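Local coordinates for putative exported protein (Aeromonas hydrophila subsp. hydrophila, PDB 4PJ2), which inhibits i-type lysozyme as a periplasmic protein, binding the clam enzyme over residues that it uses to hold its substrate, at the interface of chains A and B. Coordinates in Å, arbitrary orientation; residue numbers count along the deposited sequence, not the author numbering. Chains: chain A, Putative exported protein; chain B, Lysozyme.

Contact 1: the interface of chains A and B. Residues chain A 26-29; chain B 47, 75-76, 97.
B:Asp47 points its carboxylate into the inhibitor loop at A:Ala27 and A:Ser28, and both oxygens are taken up. OD1 receives the backbone N of A:Ala27 at 2.9 Å on its syn lone pair. OD2 is met by the N of A:Ser28 at 2.8 Å, also on the syn side but tilted out of the carboxylate plane. The same oxygen accepts the hydroxyl OG of A:Ser28 at 2.6 Å, 38° out of the plane on the side of the serine N; with chi1 at -59°, OG lies beside its own backbone N, which lets one serine grip OD2 twice. The phenol OH of B:Tyr76, 2.8 Å from OD2, comes from the opposite side, 66° out of the plane. OD2 also lies in the plane of the tyrosine ring, at its edge. The bond to OD1 together with the three donors on OD2 would fix the rotation of the carboxylate and probably favour its charged form. CG of B:Pro97 covers the centre of one tyrosine face and CG of B:Arg75 the other. B:Arg75 runs on, extended, to give NH1 to the backbone O of B:Asp47 at 3.0 Å. The CB/CG edge of A:Pro26 crosses the ends of B:Arg75 and B:Tyr76 obliquely, its CB 3.5 Å from NH2 of B:Arg75. The methyl CG2 of A:Thr29 packs 3.8 Å from CG of B:Pro97 and near CE1 of B:Tyr76. The inhibitor residues form the loop leading into strand 30-37; on the lysozyme, B:Asp47, a substrate-binding residue, ends helix 42-47, B:Arg75 and B:Tyr76 end helix 62-76, and B:Pro97 follows helix 86-95.

Contact 2: the interface of chains A and B. Residues chain A 58, 83, 110; chain B 95, 102.
Three separate stretches of the inhibitor, the loop after strand 49-57, the loop after strand 76-82 and strand 102-112 near its end, face the last residue of helix 86-95 and the loop residue B:Lys102 of the lysozyme. B:Lys102, a substrate-binding residue of the lysozyme, reaches between two acids. Its chain is extended as far as CE and then bends at chi4 (-71°), turning NZ toward A:Glu110, whose side chain crosses it at about a right angle. NZ makes a salt bridge to the carboxylate OE2 of A:Glu110 at 3.3 Å, a weak hydrogen bond at best. The other acid, A:Asp58, approaches the lysine from the opposite direction; its CG packs 3.8 Å from the methylene CE, and its OD2 forms a longer salt bridge to NZ, at 3.7 Å. Water 2 bridges the pair from one side, 2.6 Å from OD2 of A:Asp58 and 3.1 Å from NZ of B:Lys102. The amine is thus shared between two carboxylates, an arrangement that would be expected to favour its positive charge. Two more waters tie A:Asp58 to the helix end, water 1 joining its OD1 to the carbonyl O of B:Gly95. The hydroxyl OG of A:Ser83 adds a weak direct hydrogen bond to this O at 3.1 Å. Water 3 completes the second bridge, 2.6 Å from O of B:Gly95 and 2.7 Å from OD2 of A:Asp58.

Contact 1: the interface of chains A and B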
loop_
_atom_site.group_PDB
_atom_site.type_symbol
_atom_site.label_atom_id
_atom_site.label_comp_id
_atom_site.label_asym_id
_atom_site.label_seq_id
_atom_site.Cartn_x
_atom_site.Cartn_y
_atom_site.Cartn_z
ATOM N N PRO A 26 1.861 -6.622 9.475
ATOM C CA PRO A 26 1.518 -7.193 8.174
ATOM C C PRO A 26 2.116 -6.422 7.010
ATOM O O PRO A 26 2.590 -5.296 7.146
ATOM C CB PRO A 26 -0.002 -7.073 8.127
ATOM C CG PRO A 26 -0.375 -6.077 9.126
ATOM C CD PRO A 26 0.695 -6.031 10.152
ATOM N N ALA A 27 2.077 -7.054 5.850
ATOM C CA ALA A 27 2.564 -6.407 4.653
ATOM C C ALA A 27 1.706 -5.219 4.224
ATOM O O ALA A 27 2.229 -4.239 3.720
ATOM C CB ALA A 27 2.677 -7.414 3.529
ATOM N N SER A 28 0.394 -5.315 4.421
ATOM C CA SER A 28 -0.538 -4.367 3.813
ATOM C C SER A 28 -0.738 -3.103 4.597
ATOM O O SER A 28 -1.299 -2.141 4.068
ATOM C CB SER A 28 -1.934 -4.977 3.652
ATOM O OG SER A 28 -1.957 -6.134 2.854
ATOM N N THR A 29 -0.393 -3.095 5.885
ATOM C CA THR A 29 -0.728 -1.959 6.726
ATOM C C THR A 29 0.146 -1.977 7.956
ATOM O O THR A 29 0.679 -3.019 8.309
ATOM C CB THR A 29 -2.249 -1.981 7.105
ATOM O OG1 THR A 29 -2.619 -0.794 7.797
ATOM C CG2 THR A 29 -2.633 -3.194 7.960
ATOM N N ASP B 47 -0.490 -11.540 3.387
ATOM C CA ASP B 47 -1.407 -11.268 4.486
ATOM C C ASP B 47 -2.634 -12.185 4.478
ATOM O O ASP B 47 -3.257 -12.366 5.524
ATOM C CB ASP B 47 -1.878 -9.823 4.440
ATOM C CG ASP B 47 -0.831 -8.843 4.913
ATOM O OD1 ASP B 47 0.278 -9.238 5.348
ATOM O OD2 ASP B 47 -1.145 -7.636 4.870
ATOM N N ARG B 75 -9.493 -11.464 7.764
ATOM C CA ARG B 75 -8.473 -10.801 8.556
ATOM C C ARG B 75 -8.787 -9.327 8.805
ATOM O O ARG B 75 -8.634 -8.848 9.943
ATOM C CB ARG B 75 -7.112 -10.934 7.875
ATOM C CG ARG B 75 -5.995 -10.204 8.599
ATOM C CD ARG B 75 -4.646 -10.579 8.041
ATOM N NE ARG B 75 -3.593 -10.008 8.872
ATOM C CZ ARG B 75 -2.338 -10.435 8.881
ATOM N NH1 ARG B 75 -1.969 -11.406 8.056
ATOM N NH2 ARG B 75 -1.453 -9.890 9.711
ATOM N N TYR B 76 -9.228 -8.608 7.767
ATOM C CA TYR B 76 -9.247 -7.150 7.825
ATOM C C TYR B 76 -10.611 -6.468 7.885
ATOM O O TYR B 76 -10.730 -5.389 8.453
ATOM C CB TYR B 76 -8.473 -6.573 6.649
ATOM C CG TYR B 76 -6.986 -6.741 6.723
ATOM C CD1 TYR B 76 -6.269 -6.229 7.790
ATOM C CD2 TYR B 76 -6.292 -7.379 5.702
ATOM C CE1 TYR B 76 -4.898 -6.328 7.827
ATOM C CE2 TYR B 76 -4.911 -7.483 5.746
ATOM C CZ TYR B 76 -4.229 -6.957 6.818
ATOM O OH TYR B 76 -2.853 -6.991 6.928
ATOM N N PRO B 97 -6.519 -2.798 3.600
ATOM C CA PRO B 97 -7.223 -3.080 4.855
ATOM C C PRO B 97 -8.221 -2.028 5.289
ATOM O O PRO B 97 -9.138 -2.388 6.020
ATOM C CB PRO B 97 -6.081 -3.190 5.859
ATOM C CG PRO B 97 -4.976 -3.734 5.048
ATOM C CD PRO B 97 -5.065 -2.954 3.760
#

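Contact 2: the interface of chains A and B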
loop_
_atom_site.group_PDB
_atom_site.type_symbol
_atom_site.label_atom_id
_atom_site.label_comp_id
_atom_site.label_asym_id
_atom_site.label_seq_id
_atom_site.Cartn_x
_atom_site.Cartn_y
_atom_site.Cartn_z
ATOM N N ASP A 58 -0.231 2.976 4.774
ATOM C CA ASP A 58 -1.321 2.304 4.103
ATOM C C ASP A 58 -0.766 1.572 2.902
ATOM O O ASP A 58 -0.920 2.004 1.736
ATOM C CB ASP A 58 -2.397 3.279 3.693
ATOM C CG ASP A 58 -3.532 2.589 3.015
ATOM O OD1 ASP A 58 -3.685 1.358 3.207
ATOM O OD2 ASP A 58 -4.268 3.266 2.285
ATOM N N SER A 83 -0.555 1.046 -1.798
ATOM C CA SER A 83 -1.637 0.247 -1.227
ATOM C C SER A 83 -1.534 -1.195 -1.663
ATOM O O SER A 83 -1.189 -1.478 -2.828
ATOM C CB SER A 83 -2.996 0.777 -1.669
ATOM O OG SER A 83 -4.000 -0.110 -1.206
ATOM N N GLU A 110 -2.449 11.121 -0.362
ATOM C CA GLU A 110 -2.898 9.734 -0.406
ATOM C C GLU A 110 -3.993 9.576 -1.449
ATOM O O GLU A 110 -4.569 10.562 -1.930
ATOM C CB GLU A 110 -3.399 9.254 0.957
ATOM C CG GLU A 110 -4.581 10.002 1.493
ATOM C CD GLU A 110 -5.073 9.362 2.763
ATOM O OE1 GLU A 110 -4.397 9.523 3.799
ATOM O OE2 GLU A 110 -6.104 8.663 2.723
ATOM N N GLY B 95 -8.725 -1.326 -2.212
ATOM C CA GLY B 95 -8.035 -0.309 -1.435
ATOM C C GLY B 95 -7.202 -0.758 -0.255
ATOM O O GLY B 95 -6.628 0.094 0.404
ATOM N N LYS B 102 -11.884 4.669 2.460
ATOM C CA LYS B 102 -11.125 5.617 1.641
ATOM C C LYS B 102 -11.882 6.011 0.395
ATOM O O LYS B 102 -12.464 5.173 -0.286
ATOM C CB LYS B 102 -9.777 5.008 1.297
ATOM C CG LYS B 102 -8.964 4.860 2.553
ATOM C CD LYS B 102 -7.646 4.214 2.353
ATOM C CE LYS B 102 -6.907 4.240 3.675
ATOM N NZ LYS B 102 -6.465 5.617 4.055
HETATM O O HOH W 1 -6.260 0.486 3.122
HETATM O O HOH W 2 -4.007 5.886 2.134
HETATM O O HOH W 3 -5.538 2.421 0.040
#

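The C-alpha centres of contact 1 and contact 2 lie about 12 Å apart on the same inhibitor-lysozyme interface. They share no residue, but the lysozyme stretch after helix 86-95 connects them: the end of that helix belongs to contact 2, and the proline two positions on belongs to contact 1. Between the two the polarity is reversed, a lysozyme acid in contact 1 and a lysozyme base in contact 2. Both cover substrate-binding residues of the enzyme, which suggests that the inhibitor works by occupying the substrate cleft.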